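Cysteine desulfurase (Fervidobacterium islandicum, PDB 6A6E) probably removes sulfur from L-cysteine with the help of pyridoxal-5'-phosphate, leaving alanine and supplying persulfide sulfur, as SufS enzymes do. Local coordinates at residues K178-G184 against A205-D210; I195-R199 against K224-D228. All blocks are in the same frame, centred on the assembly; numbering follows the deposited sequence.

Contact 1 joins two neighbouring parallel strands, 179-183 and 206-210, inside the large sheet of the domain that binds pyridoxal-5'-phosphate. Contact 2 lies on one side of that sheet, where helix 195-201 meets the end of helix 222-225. The helix 195-201 of contact 2 is also the connection between the two strands of contact 1, so contact 1 and one side of contact 2 belong to one beta-alpha-beta unit. Their centres are about 9 Å apart. Contact 1 is almost wholly buried and rests on backbone hydrogen bonds. Contact 2 is only partly buried. It combines a small apolar patch with an arginine-aspartate salt bridge, and its outer residues Glu-196 and Lys-224 are exposed.

Contact 1: residues K178-G184 against A205-D210; sequences KVVSITG and ATLIVD. With PLP (pyridoxal-5'-phosphate), chain E.
Thr-183 and Asp-210 pair at the ends of two parallel strands, where the Asp-210 carboxylate meets the pyridoxal phosphate ring at its nitrogen, OD2 lying 2.6 Å from N1. The strands belong to one beta-alpha-beta unit. One face of the pair carries Val-179, Ser-181, Thr-183, Thr-206, Ile-208 and Asp-210. The other carries Val-180, Ile-182, Leu-207 and Val-209. Helix 195-201 covers much of the second face, and helix 103-116 touches Ile-208 and Asp-210 on the first. Six backbone hydrogen bonds join the two segments. The bond from Ile-208 N to Val-180 O is 2.9 Å long and nearly straight, at 175°. The ladder closes with Gly-184 N to Asp-210 O, 2.8 Å.

On the helix-covered face, Val-180 spreads its two methyls. CG2 meets Ala-205 CB at 3.7 Å, and CG1 meets Leu-207 CD1 at 3.8 Å. On the other face, Val-179 CG1 packs against Ile-208 CD1 at 3.8 Å.

The C-terminal ends of both strands, with Thr-183 and Asp-210, build part of the cofactor pocket, as is usual in fold type I enzymes. A chi1 of 174° carries the Asp-210 carboxylate beyond the strand end to the ring. Its OD1 accepts a hydrogen bond from Ala-212 N, which helps to fix the carboxylate. Ser-181 OG is hydrogen-bonded to Asn-136 OD1 and rests 3.6 Å from Ile-208 CG2.

Contact 2: residues I195-R199 against K224-D228; sequences IELIR and KLDVD
Asp-228 OD2 is gripped by two groups, a side chain and a backbone N-H. Arg-199 NH1 forms a salt bridge to it at 2.9 Å, and the backbone N of Leu-207 in strand 206-210 also bonds to it. The contact packs the crossover helix 195-201 of a beta-alpha-beta unit against the end of helix 222-225 and the loop that leads into strand 229-233. Asp-226 is the first residue to leave that helix and has a positive phi. Its carbonyl O accepts a second, longer bond from Arg-199 NH1, at 3.3 Å. Both acceptors lie near the guanidinium plane, at its edge. The carboxylate of Asp-228 is turned 66° from that plane, and NH1 meets OD2 from above the carboxylate.

The arginine chain bends at chi2 (70°) and chi3 (-64°), which brings its tip round to the loop. Its CD packs 3.7 Å from Asp-226 OD2. On its other branch, NH2 bonds to the carbonyls of Ala-205 and Phe-202, so the group is held at both amino nitrogens. Lys-249 NZ bridges Asp-226 OD1 and Asp-228 OD1, which probably offsets the nearby negative charge.

Beside this polar cluster lies an apolar patch that rests partly on Val-209. Ile-195 splits its two branches across it. CD1 meets Leu-225 CD1 at 4.1 Å. CG2 meets Val-227 CG1 at 3.9 Å. At the exposed side, Glu-196 CG lies 4.1 Å from Leu-225 CD2.

Contact 1: residues K178-G184 against A205-D210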
loop_
_atom_site.group_PDB
_atom_site.type_symbol
_atom_site.label_atom_id
_atom_site.label_comp_id
_atom_site.label_asym_id
_atom_site.label_seq_id
_atom_site.Cartn_x
_atom_site.Cartn_y
_atom_site.Cartn_z
ATOM N N LYS A 178 21.107 -17.849 11.480
ATOM C CA LYS A 178 20.685 -17.999 10.108
ATOM C C LYS A 178 20.325 -16.612 9.513
ATOM O O LYS A 178 20.654 -16.316 8.349
ATOM C CB LYS A 178 19.534 -19.007 9.999
ATOM C CG LYS A 178 19.194 -19.381 8.561
ATOM C CD LYS A 178 20.393 -20.069 7.872
ATOM C CE LYS A 178 20.009 -21.163 6.916
ATOM N NZ LYS A 178 19.283 -22.239 7.657
ATOM N N VAL A 179 19.721 -15.757 10.330
ATOM C CA VAL A 179 19.296 -14.395 9.910
ATOM C C VAL A 179 19.668 -13.404 11.012
ATOM O O VAL A 179 19.515 -13.710 12.193
ATOM C CB VAL A 179 17.758 -14.341 9.668
ATOM C CG1 VAL A 179 17.264 -12.934 9.366
ATOM C CG2 VAL A 179 17.447 -15.240 8.520
ATOM N N VAL A 180 20.176 -12.244 10.609
ATOM C CA VAL A 180 20.398 -11.116 11.499
ATOM C C VAL A 180 19.529 -9.955 10.920
ATOM O O VAL A 180 19.673 -9.606 9.739
ATOM C CB VAL A 180 21.881 -10.683 11.522
ATOM C CG1 VAL A 180 22.124 -9.405 12.318
ATOM C CG2 VAL A 180 22.746 -11.759 12.166
ATOM N N SER A 181 18.634 -9.391 11.718
ATOM C CA SER A 181 17.837 -8.246 11.284
ATOM C C SER A 181 18.029 -7.148 12.262
ATOM O O SER A 181 17.690 -7.288 13.409
ATOM C CB SER A 181 16.358 -8.606 11.185
ATOM O OG SER A 181 15.610 -7.624 10.467
ATOM N N ILE A 182 18.538 -6.028 11.815
ATOM C CA ILE A 182 18.820 -4.990 12.733
ATOM C C ILE A 182 18.481 -3.635 12.156
ATOM O O ILE A 182 18.561 -3.464 10.939
ATOM C CB ILE A 182 20.354 -5.042 13.127
ATOM C CG1 ILE A 182 20.609 -4.077 14.296
ATOM C CG2 ILE A 182 21.242 -4.714 11.942
ATOM C CD1 ILE A 182 21.913 -4.312 15.020
ATOM N N THR A 183 18.181 -2.671 13.034
ATOM C CA THR A 183 17.906 -1.327 12.619
ATOM C C THR A 183 19.181 -0.639 12.139
ATOM O O THR A 183 20.275 -0.888 12.614
ATOM C CB THR A 183 17.259 -0.489 13.749
ATOM O OG1 THR A 183 16.940 0.785 13.228
ATOM C CG2 THR A 183 18.188 -0.309 14.991
ATOM N N GLY A 184 19.044 0.165 11.110
ATOM C CA GLY A 184 20.123 0.981 10.639
ATOM C C GLY A 184 20.286 2.190 11.554
ATOM O O GLY A 184 21.377 2.801 11.610
ATOM N N ALA A 205 25.381 -14.925 7.858
ATOM C CA ALA A 205 23.944 -14.699 8.083
ATOM C C ALA A 205 23.328 -14.017 6.877
ATOM O O ALA A 205 24.028 -13.371 6.100
ATOM C CB ALA A 205 23.698 -13.922 9.357
ATOM N N THR A 206 22.046 -14.242 6.664
ATOM C CA THR A 206 21.233 -13.334 5.813
ATOM C C THR A 206 21.053 -12.106 6.648
ATOM O O THR A 206 20.411 -12.145 7.722
ATOM C CB THR A 206 19.866 -13.937 5.464
ATOM O OG1 THR A 206 20.077 -15.052 4.621
ATOM C CG2 THR A 206 18.976 -12.961 4.671
ATOM N N LEU A 207 21.631 -11.019 6.180
ATOM C CA LEU A 207 21.554 -9.734 6.865
ATOM C C LEU A 207 20.487 -8.743 6.274
ATOM O O LEU A 207 20.594 -8.248 5.123
ATOM C CB LEU A 207 22.935 -9.081 6.918
ATOM C CG LEU A 207 23.039 -7.686 7.549
ATOM C CD1 LEU A 207 22.615 -7.600 9.004
ATOM C CD2 LEU A 207 24.471 -7.217 7.397
ATOM N N ILE A 208 19.526 -8.398 7.140
ATOM C CA ILE A 208 18.485 -7.432 6.862
ATOM C C ILE A 208 18.702 -6.170 7.694
ATOM O O ILE A 208 18.928 -6.221 8.936
ATOM C CB ILE A 208 17.097 -8.031 7.232
ATOM C CG1 ILE A 208 16.898 -9.337 6.509
ATOM C CG2 ILE A 208 15.973 -7.000 6.937
ATOM C CD1 ILE A 208 15.833 -10.211 7.122
ATOM N N VAL A 209 18.576 -5.018 7.035
ATOM C CA VAL A 209 18.603 -3.767 7.731
ATOM C C VAL A 209 17.274 -3.050 7.578
ATOM O O VAL A 209 16.782 -2.889 6.468
ATOM C CB VAL A 209 19.775 -2.891 7.216
ATOM C CG1 VAL A 209 19.680 -1.492 7.728
ATOM C CG2 VAL A 209 21.114 -3.494 7.663
ATOM N N ASP A 210 16.710 -2.666 8.735
ATOM C CA ASP A 210 15.622 -1.757 8.830
ATOM C C ASP A 210 16.144 -0.352 8.745
ATOM O O ASP A 210 16.623 0.215 9.721
ATOM C CB ASP A 210 14.793 -2.036 10.120
ATOM C CG ASP A 210 13.664 -1.003 10.381
ATOM O OD1 ASP A 210 13.503 -0.106 9.562
ATOM O OD2 ASP A 210 12.978 -1.079 11.448
HETATM N N1 PLP E . 11.457 0.924 11.890
HETATM C C2 PLP E . 11.901 2.098 12.257
HETATM C C2A PLP E . 13.229 2.229 12.922
HETATM C C3 PLP E . 11.026 3.247 12.026
HETATM O O3 PLP E . 11.449 4.435 12.422
HETATM C C4 PLP E . 9.745 3.080 11.342
HETATM C C4A PLP E . 8.868 4.181 10.993
HETATM C C5 PLP E . 9.336 1.712 11.008
HETATM C C6 PLP E . 10.235 0.735 11.315
HETATM C C5A PLP E . 7.977 1.391 10.377
HETATM O O4P PLP E . 7.557 2.110 9.227
HETATM P P PLP E . 6.069 2.104 8.580
HETATM O O1P PLP E . 5.774 0.745 8.082
HETATM O O2P PLP E . 5.238 2.619 9.719
HETATM O O3P PLP E . 6.277 3.078 7.460
HETATM O O HOH W 1 20.842 -17.128 6.001
#

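Contact 2: residues I195-R199 against K224-D228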
loop_
_atom_site.group_PDB
_atom_site.type_symbol
_atom_site.label_atom_id
_atom_site.label_comp_id
_atom_site.label_asym_id
_atom_site.label_seq_id
_atom_site.Cartn_x
_atom_site.Cartn_y
_atom_site.Cartn_z
ATOM N N ILE A 195 26.706 -0.979 10.779
ATOM C CA ILE A 195 26.274 -2.044 9.867
ATOM C C ILE A 195 27.409 -2.925 9.285
ATOM O O ILE A 195 27.274 -4.175 9.256
ATOM C CB ILE A 195 25.478 -1.452 8.684
ATOM C CG1 ILE A 195 24.200 -0.824 9.211
ATOM C CG2 ILE A 195 25.151 -2.548 7.686
ATOM C CD1 ILE A 195 23.459 -0.007 8.166
ATOM N N GLU A 196 28.503 -2.311 8.851
ATOM C CA GLU A 196 29.661 -3.104 8.326
ATOM C C GLU A 196 30.310 -4.011 9.370
ATOM O O GLU A 196 30.627 -5.170 9.098
ATOM C CB GLU A 196 30.669 -2.184 7.668
ATOM C CG GLU A 196 30.069 -1.616 6.393
ATOM C CD GLU A 196 31.028 -0.841 5.505
ATOM O OE1 GLU A 196 32.174 -1.263 5.352
ATOM O OE2 GLU A 196 30.607 0.170 4.908
ATOM N N LEU A 197 30.414 -3.521 10.597
ATOM C CA LEU A 197 30.936 -4.365 11.684
ATOM C C LEU A 197 29.982 -5.548 11.875
ATOM O O LEU A 197 30.410 -6.696 12.023
ATOM C CB LEU A 197 31.076 -3.549 12.944
ATOM C CG LEU A 197 31.383 -4.365 14.203
ATOM C CD1 LEU A 197 32.761 -5.035 14.142
ATOM C CD2 LEU A 197 31.224 -3.456 15.414
ATOM N N ILE A 198 28.667 -5.290 11.811
ATOM C CA ILE A 198 27.719 -6.401 11.908
ATOM C C ILE A 198 27.847 -7.349 10.743
ATOM O O ILE A 198 27.830 -8.577 10.915
ATOM C CB ILE A 198 26.251 -5.891 12.125
ATOM C CG1 ILE A 198 26.194 -5.171 13.454
ATOM C CG2 ILE A 198 25.234 -7.050 12.090
ATOM C CD1 ILE A 198 25.006 -4.280 13.581
ATOM N N ARG A 199 28.016 -6.816 9.544
ATOM C CA ARG A 199 28.095 -7.677 8.371
ATOM C C ARG A 199 29.307 -8.645 8.480
ATOM O O ARG A 199 29.175 -9.843 8.166
ATOM C CB ARG A 199 28.250 -6.786 7.155
ATOM C CG ARG A 199 28.719 -7.447 5.862
ATOM C CD ARG A 199 27.712 -8.367 5.216
ATOM N NE ARG A 199 27.331 -9.567 5.964
ATOM C CZ ARG A 199 26.330 -10.382 5.601
ATOM N NH1 ARG A 199 25.589 -10.122 4.521
ATOM N NH2 ARG A 199 26.011 -11.437 6.339
ATOM N N LYS A 224 28.473 -1.232 -0.805
ATOM C CA LYS A 224 29.430 -1.003 0.268
ATOM C C LYS A 224 29.043 -1.639 1.577
ATOM O O LYS A 224 29.876 -2.236 2.266
ATOM C CB LYS A 224 29.587 0.478 0.522
ATOM C CG LYS A 224 30.402 1.120 -0.535
ATOM C CD LYS A 224 30.608 2.613 -0.280
ATOM C CE LYS A 224 31.486 3.116 -1.412
ATOM N NZ LYS A 224 31.616 4.586 -1.243
ATOM N N LEU A 225 27.780 -1.494 1.959
ATOM C CA LEU A 225 27.332 -2.092 3.234
ATOM C C LEU A 225 27.308 -3.614 3.108
ATOM O O LEU A 225 27.485 -4.315 4.118
ATOM C CB LEU A 225 25.947 -1.583 3.662
ATOM C CG LEU A 225 25.830 -0.102 3.886
ATOM C CD1 LEU A 225 24.371 0.249 4.163
ATOM C CD2 LEU A 225 26.752 0.307 5.027
ATOM N N ASP A 226 27.086 -4.109 1.880
ATOM C CA ASP A 226 26.975 -5.554 1.606
ATOM C C ASP A 226 25.823 -6.276 2.344
ATOM O O ASP A 226 25.860 -7.501 2.616
ATOM C CB ASP A 226 28.302 -6.260 1.900
ATOM C CG ASP A 226 28.373 -7.646 1.223
ATOM O OD1 ASP A 226 27.796 -7.821 0.126
ATOM O OD2 ASP A 226 28.964 -8.582 1.783
ATOM N N VAL A 227 24.788 -5.508 2.666
ATOM C CA VAL A 227 23.578 -6.081 3.207
ATOM C C VAL A 227 22.916 -6.970 2.193
ATOM O O VAL A 227 23.014 -6.762 0.995
ATOM C CB VAL A 227 22.542 -4.999 3.656
ATOM C CG1 VAL A 227 23.079 -4.143 4.773
ATOM C CG2 VAL A 227 22.093 -4.106 2.533
ATOM N N ASP A 228 22.204 -7.978 2.676
ATOM C CA ASP A 228 21.379 -8.812 1.819
ATOM C C ASP A 228 20.028 -8.198 1.452
ATOM O O ASP A 228 19.569 -8.366 0.325
ATOM C CB ASP A 228 21.230 -10.133 2.507
ATOM C CG ASP A 228 22.656 -10.839 2.691
ATOM O OD1 ASP A 228 23.437 -10.827 1.735
ATOM O OD2 ASP A 228 22.987 -11.274 3.793
#